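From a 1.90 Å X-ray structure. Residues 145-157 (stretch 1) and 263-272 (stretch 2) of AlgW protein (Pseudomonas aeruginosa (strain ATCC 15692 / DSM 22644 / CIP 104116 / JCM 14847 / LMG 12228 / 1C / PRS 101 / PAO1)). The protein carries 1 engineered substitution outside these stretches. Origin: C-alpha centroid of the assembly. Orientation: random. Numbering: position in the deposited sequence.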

ATOM      1  N   LEU B 145      -1.562  -2.999  34.307  1.00 34.31           N
ATOM      2  CA  LEU B 145      -2.807  -2.609  33.668  1.00 41.03           C
ATOM      3  C   LEU B 145      -3.594  -1.693  34.603  1.00 49.60           C
ATOM      4  O   LEU B 145      -4.065  -2.139  35.658  1.00 55.18           O
ATOM      5  CB  LEU B 145      -3.646  -3.832  33.303  1.00 39.25           C
ATOM      6  CG  LEU B 145      -4.872  -3.555  32.423  1.00 43.47           C
ATOM      7  CD1 LEU B 145      -4.490  -2.923  31.060  1.00 46.69           C
ATOM      8  CD2 LEU B 145      -5.655  -4.828  32.201  1.00 43.45           C
ATOM      9  N   VAL B 146      -3.747  -0.421  34.215  1.00 43.51           N
ATOM     10  CA  VAL B 146      -4.561   0.503  35.005  1.00 48.78           C
ATOM     11  C   VAL B 146      -6.034   0.126  34.904  1.00 50.53           C
ATOM     12  O   VAL B 146      -6.721  -0.067  35.911  1.00 54.00           O
ATOM     13  CB  VAL B 146      -4.306   1.954  34.558  1.00 45.48           C
ATOM     14  CG1 VAL B 146      -5.184   2.940  35.343  1.00 46.79           C
ATOM     15  CG2 VAL B 146      -2.814   2.292  34.701  1.00 41.81           C
ATOM     16  N   GLY B 147      -6.533  -0.005  33.690  1.00 43.82           N
ATOM     17  CA  GLY B 147      -7.879  -0.457  33.412  1.00 35.81           C
ATOM     18  C   GLY B 147      -8.009  -0.512  31.910  1.00 38.88           C
ATOM     19  O   GLY B 147      -7.113  -0.092  31.175  1.00 37.84           O
ATOM     20  N   SER B 148      -9.139  -1.029  31.460  1.00 38.70           N
ATOM     21  CA  SER B 148      -9.342  -1.288  30.053  1.00 39.90           C
ATOM     22  C   SER B 148     -10.788  -0.955  29.752  1.00 39.49           C
ATOM     23  O   SER B 148     -11.605  -0.831  30.667  1.00 43.64           O
ATOM     24  CB  SER B 148      -8.949  -2.740  29.710  1.00 40.48           C
ATOM     25  OG  SER B 148      -9.763  -3.659  30.391  1.00 49.85           O
ATOM     26  N   ASP B 149     -11.093  -0.769  28.467  1.00 37.26           N
ATOM     27  CA  ASP B 149     -12.419  -0.337  28.028  1.00 39.82           C
ATOM     28  C   ASP B 149     -12.778  -1.061  26.740  1.00 37.08           C
ATOM     29  O   ASP B 149     -12.628  -0.529  25.634  1.00 37.74           O
ATOM     30  CB  ASP B 149     -12.511   1.182  27.861  1.00 38.08           C
ATOM     31  CG  ASP B 149     -13.910   1.644  27.400  1.00 50.25           C
ATOM     32  OD1 ASP B 149     -14.923   1.084  27.859  1.00 49.76           O
ATOM     33  OD2 ASP B 149     -14.014   2.567  26.578  1.00 37.33           O
ATOM     34  N   PRO B 150     -13.283  -2.278  26.855  1.00 41.25           N
ATOM     35  CA  PRO B 150     -13.622  -3.053  25.665  1.00 40.75           C
ATOM     36  C   PRO B 150     -14.573  -2.362  24.714  1.00 40.41           C
ATOM     37  O   PRO B 150     -14.585  -2.688  23.525  1.00 35.32           O
ATOM     38  CB  PRO B 150     -14.253  -4.318  26.260  1.00 41.56           C
ATOM     39  CG  PRO B 150     -13.592  -4.458  27.609  1.00 42.42           C
ATOM     40  CD  PRO B 150     -13.389  -3.064  28.099  1.00 39.53           C
ATOM     41  N   GLU B 151     -15.414  -1.448  25.176  1.00 43.65           N
ATOM     42  CA  GLU B 151     -16.413  -0.952  24.244  1.00 40.32           C
ATOM     43  C   GLU B 151     -15.860   0.154  23.361  1.00 36.48           C
ATOM     44  O   GLU B 151     -16.530   0.555  22.416  1.00 35.44           O
ATOM     45  CB  GLU B 151     -17.671  -0.530  24.988  1.00 49.57           C
ATOM     46  CG  GLU B 151     -18.188  -1.642  25.920  1.00 54.14           C
ATOM     47  CD  GLU B 151     -19.706  -1.692  26.029  1.00 65.34           C
ATOM     48  OE1 GLU B 151     -20.387  -1.722  24.980  1.00 66.56           O
ATOM     49  OE2 GLU B 151     -20.219  -1.734  27.169  1.00 77.17           O
ATOM     50  N   THR B 152     -14.654   0.655  23.639  1.00 35.37           N
ATOM     51  CA  THR B 152     -13.946   1.469  22.657  1.00 42.11           C
ATOM     52  C   THR B 152     -12.674   0.809  22.154  1.00 32.00           C
ATOM     53  O   THR B 152     -11.929   1.452  21.415  1.00 29.30           O
ATOM     54  CB  THR B 152     -13.589   2.839  23.227  1.00 33.12           C
ATOM     55  OG1 THR B 152     -12.697   2.653  24.323  1.00 29.59           O
ATOM     56  CG2 THR B 152     -14.828   3.612  23.686  1.00 36.58           C
ATOM     57  N   ASP B 153     -12.382  -0.419  22.594  1.00 30.85           N
ATOM     58  CA  ASP B 153     -11.100  -1.098  22.340  1.00 35.32           C
ATOM     59  C   ASP B 153      -9.909  -0.279  22.830  1.00 29.65           C
ATOM     60  O   ASP B 153      -8.909  -0.119  22.115  1.00 27.58           O
ATOM     61  CB  ASP B 153     -10.943  -1.446  20.851  1.00 35.93           C
ATOM     62  CG  ASP B 153      -9.879  -2.535  20.596  1.00 31.05           C
ATOM     63  OD1 ASP B 153      -9.374  -3.144  21.574  1.00 29.95           O
ATOM     64  OD2 ASP B 153      -9.531  -2.763  19.411  1.00 28.33           O
ATOM     65  N   LEU B 154      -9.977   0.220  24.069  1.00 27.23           N
ATOM     66  CA  LEU B 154      -8.829   0.934  24.626  1.00 28.42           C
ATOM     67  C   LEU B 154      -8.405   0.342  25.963  1.00 27.22           C
ATOM     68  O   LEU B 154      -9.194  -0.292  26.667  1.00 29.30           O
ATOM     69  CB  LEU B 154      -9.108   2.454  24.777  1.00 29.74           C
ATOM     70  CG  LEU B 154      -9.288   3.194  23.423  1.00 28.88           C
ATOM     71  CD1 LEU B 154      -9.883   4.603  23.582  1.00 26.08           C
ATOM     72  CD2 LEU B 154      -7.941   3.293  22.698  1.00 23.67           C
ATOM     73  N   ALA B 155      -7.146   0.554  26.308  1.00 27.10           N
ATOM     74  CA  ALA B 155      -6.658   0.119  27.604  1.00 30.19           C
ATOM     75  C   ALA B 155      -5.548   1.058  28.019  1.00 31.41           C
ATOM     76  O   ALA B 155      -4.900   1.682  27.180  1.00 30.05           O
ATOM     77  CB  ALA B 155      -6.168  -1.335  27.595  1.00 29.38           C
ATOM     78  N   VAL B 156      -5.374   1.208  29.331  1.00 31.78           N
ATOM     79  CA  VAL B 156      -4.358   2.081  29.899  1.00 30.66           C
ATOM     80  C   VAL B 156      -3.395   1.233  30.699  1.00 30.25           C
ATOM     81  O   VAL B 156      -3.818   0.353  31.460  1.00 34.87           O
ATOM     82  CB  VAL B 156      -4.969   3.189  30.784  1.00 30.47           C
ATOM     83  CG1 VAL B 156      -3.875   4.021  31.361  1.00 27.07           C
ATOM     84  CG2 VAL B 156      -5.911   4.054  29.982  1.00 31.03           C
ATOM     85  N   LEU B 157      -2.112   1.510  30.525  1.00 28.20           N
ATOM     86  CA  LEU B 157      -1.003   0.860  31.188  1.00 35.61           C
ATOM     87  C   LEU B 157      -0.226   1.926  31.952  1.00 34.48           C
ATOM     88  O   LEU B 157      -0.282   3.112  31.624  1.00 35.13           O
ATOM     89  CB  LEU B 157      -0.042   0.186  30.183  1.00 29.51           C
ATOM     90  CG  LEU B 157      -0.551  -0.839  29.154  1.00 33.21           C
ATOM     91  CD1 LEU B 157       0.625  -1.306  28.231  1.00 29.96           C
ATOM     92  CD2 LEU B 157      -1.198  -2.004  29.859  1.00 31.08           C
ATOM     93  N   LEU B 263     -11.671  11.135  21.481  1.00 35.43           N
ATOM     94  CA  LEU B 263     -12.277   9.997  22.158  1.00 32.99           C
ATOM     95  C   LEU B 263     -11.291   9.317  23.087  1.00 34.95           C
ATOM     96  O   LEU B 263     -11.636   8.998  24.229  1.00 38.99           O
ATOM     97  CB  LEU B 263     -12.807   8.984  21.138  1.00 35.35           C
ATOM     98  CG  LEU B 263     -13.539   7.754  21.685  1.00 36.02           C
ATOM     99  CD1 LEU B 263     -14.631   8.235  22.670  1.00 46.21           C
ATOM    100  CD2 LEU B 263     -14.164   6.926  20.561  1.00 39.03           C
ATOM    101  N   ALA B 264     -10.062   9.071  22.619  1.00 34.21           N
ATOM    102  CA  ALA B 264      -9.138   8.272  23.417  1.00 30.70           C
ATOM    103  C   ALA B 264      -8.737   8.982  24.710  1.00 37.47           C
ATOM    104  O   ALA B 264      -8.506   8.324  25.740  1.00 29.06           O
ATOM    105  CB  ALA B 264      -7.900   7.906  22.594  1.00 27.99           C
ATOM    106  N   LEU B 265      -8.593  10.319  24.668  1.00 34.84           N
ATOM    107  CA  LEU B 265      -8.189  11.058  25.865  1.00 39.93           C
ATOM    108  C   LEU B 265      -9.262  10.995  26.956  1.00 40.78           C
ATOM    109  O   LEU B 265      -8.933  10.855  28.142  1.00 41.46           O
ATOM    110  CB  LEU B 265      -7.860  12.507  25.515  1.00 42.87           C
ATOM    111  CG  LEU B 265      -6.673  12.763  24.600  1.00 41.02           C
ATOM    112  CD1 LEU B 265      -6.334  14.241  24.484  1.00 41.82           C
ATOM    113  CD2 LEU B 265      -5.504  11.983  25.130  1.00 47.14           C
ATOM    114  N   GLU B 266     -10.538  11.097  26.571  1.00 38.46           N
ATOM    115  CA  GLU B 266     -11.649  10.917  27.509  1.00 45.58           C
ATOM    116  C   GLU B 266     -11.513   9.599  28.255  1.00 43.71           C
ATOM    117  O   GLU B 266     -11.338   9.573  29.486  1.00 44.29           O
ATOM    118  CB  GLU B 266     -12.987  10.901  26.765  1.00 49.69           C
ATOM    119  CG  GLU B 266     -13.659  12.215  26.451  1.00 83.84           C
ATOM    120  CD  GLU B 266     -14.701  12.031  25.359  1.00115.50           C
ATOM    121  OE1 GLU B 266     -15.629  11.217  25.556  1.00127.79           O
ATOM    122  OE2 GLU B 266     -14.569  12.661  24.290  1.00126.35           O
ATOM    123  N   VAL B 267     -11.583   8.492  27.497  1.00 42.76           N
ATOM    124  CA  VAL B 267     -11.400   7.141  28.015  1.00 33.10           C
ATOM    125  C   VAL B 267     -10.189   7.057  28.931  1.00 28.61           C
ATOM    126  O   VAL B 267     -10.295   6.558  30.059  1.00 32.59           O
ATOM    127  CB  VAL B 267     -11.291   6.158  26.838  1.00 27.01           C
ATOM    128  CG1 VAL B 267     -10.763   4.792  27.311  1.00 30.47           C
ATOM    129  CG2 VAL B 267     -12.625   6.042  26.120  1.00 30.34           C
ATOM    130  N   MET B 268      -9.030   7.547  28.475  1.00 27.06           N
ATOM    131  CA  MET B 268      -7.809   7.456  29.277  1.00 28.95           C
ATOM    132  C   MET B 268      -7.969   8.164  30.623  1.00 39.33           C
ATOM    133  O   MET B 268      -7.568   7.636  31.665  1.00 33.49           O
ATOM    134  CB  MET B 268      -6.631   8.084  28.555  1.00 31.94           C
ATOM    135  CG  MET B 268      -5.326   7.923  29.282  1.00 33.95           C
ATOM    136  SD  MET B 268      -4.036   8.914  28.570  1.00 39.03           S
ATOM    137  CE  MET B 268      -4.896  10.449  28.273  1.00 45.93           C
ATOM    138  N   GLN B 269      -8.506   9.383  30.600  1.00 41.88           N
ATOM    139  CA  GLN B 269      -8.667  10.163  31.826  1.00 50.39           C
ATOM    140  C   GLN B 269      -9.563   9.441  32.828  1.00 39.96           C
ATOM    141  O   GLN B 269      -9.221   9.338  34.013  1.00 43.04           O
ATOM    142  CB  GLN B 269      -9.178  11.565  31.479  1.00 56.31           C
ATOM    143  CG  GLN B 269      -8.044  12.431  30.885  1.00 72.38           C
ATOM    144  CD  GLN B 269      -8.469  13.566  29.945  1.00 74.72           C
ATOM    145  OE1 GLN B 269      -7.620  14.162  29.274  1.00 65.78           O
ATOM    146  NE2 GLN B 269      -9.766  13.885  29.905  1.00 74.78           N
ATOM    147  N   SER B 270     -10.683   8.882  32.361  1.00 41.55           N
ATOM    148  CA  SER B 270     -11.599   8.208  33.275  1.00 41.86           C
ATOM    149  C   SER B 270     -11.028   6.902  33.808  1.00 43.83           C
ATOM    150  O   SER B 270     -11.317   6.518  34.952  1.00 46.74           O
ATOM    151  CB  SER B 270     -12.933   7.949  32.628  1.00 37.48           C
ATOM    152  OG  SER B 270     -13.899   7.845  33.655  1.00 58.05           O
ATOM    153  N   ILE B 271     -10.269   6.172  32.988  1.00 41.18           N
ATOM    154  CA  ILE B 271      -9.662   4.938  33.470  1.00 40.26           C
ATOM    155  C   ILE B 271      -8.649   5.255  34.550  1.00 40.08           C
ATOM    156  O   ILE B 271      -8.585   4.582  35.585  1.00 41.12           O
ATOM    157  CB  ILE B 271      -9.027   4.150  32.302  1.00 45.19           C
ATOM    158  CG1 ILE B 271     -10.120   3.436  31.500  1.00 41.55           C
ATOM    159  CG2 ILE B 271      -7.993   3.125  32.813  1.00 38.39           C
ATOM    160  CD1 ILE B 271      -9.643   2.880  30.127  1.00 39.17           C
ATOM    161  N   ILE B 272      -7.852   6.299  34.334  1.00 36.93           N
ATOM    162  CA  ILE B 272      -6.871   6.687  35.326  1.00 43.87           C
ATOM    163  C   ILE B 272      -7.564   7.054  36.638  1.00 48.20           C
ATOM    164  O   ILE B 272      -7.031   6.813  37.725  1.00 41.45           O
ATOM    165  CB  ILE B 272      -5.994   7.822  34.758  1.00 39.67           C
ATOM    166  CG1 ILE B 272      -5.255   7.331  33.495  1.00 38.71           C
ATOM    167  CG2 ILE B 272      -4.981   8.308  35.779  1.00 37.93           C
ATOM    168  CD1 ILE B 272      -3.919   8.019  33.222  1.00 31.62           C
TER

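A helix laid against a β-hairpin can pack against it without a hydrogen bond between them, each element having backbone hydrogen bonds of its own, and this contact in AlgW is a compact example. No hydrogen bond crosses between the two stretches, and the 487 Å² they bury comes mainly from apolar groups.

The backbone bonds come first, because they fix the surfaces that meet. In the hairpin, Val146 N donates to Val156 O (2.9 Å), Val156 N to Gly147 O (2.8 Å) and Asp149 N to Leu154 O (2.7 Å), pairing the strands 145-149 and 154-157. In the helix, the i to i-4 pattern runs through bonds such as Met268 N to Ala264 O (2.9 Å) and Ile271 N to Val267 O (3.0 Å). Strand alternation then turns the CB atoms of Leu154 and Val156 toward the helix and that of Ala155 away, while the helical repeat brings Val267 and Ile271, four residues apart, to face the hairpin.

The apolar contacts centre on Ile271, which has the largest covered area of any residue here. Its CG2 lies 3.6 Å from Val156 CG2 and 3.8 Å from Val146 CG1, so a single methyl touches side chains from both strands. Val156 also touches Met268 and Ile272, which lie before and after Ile271 in the sequence, with its CG2 4.0 Å from Met268 CG and its CG1 4.2 Å from Ile272 CG1. Nearer the turn, Leu154 spans about one helical turn: its CB is 3.8 Å from Val267 CG1, and its CD1 is 4.0 Å from Ala264 CB and 3.7 Å from Ala264 CA. The leucine methyl is nearer to Ala264 CA than to its CB, so it packs close to the helix backbone.

Close backbone approach is clearest at Gly147. Gly147 CA is 5.7 Å from Ile271 CA, and Gly147 N sits 3.6 Å from Ile271 CG2. An ideal CB on this residue would point toward the helix and fall 3.1 Å from the same CG2, a tight fit; the absence of a side chain thus suits the short separation.

Polar groups at the turn contribute by packing, with their hydrogen bonding satisfied within the hairpin or elsewhere in the structure. Thr152 OG1 donates to Asp149 OD2 at 2.6 Å, linking the two side chains across the turn. Val267 CG2 rests against this pair, 3.8 Å from Asp149 OD2 and 3.8 Å from Thr152 OG1. The general lesson is that a buried polar pair can present a packing surface to a valine methyl once its own bonds are made.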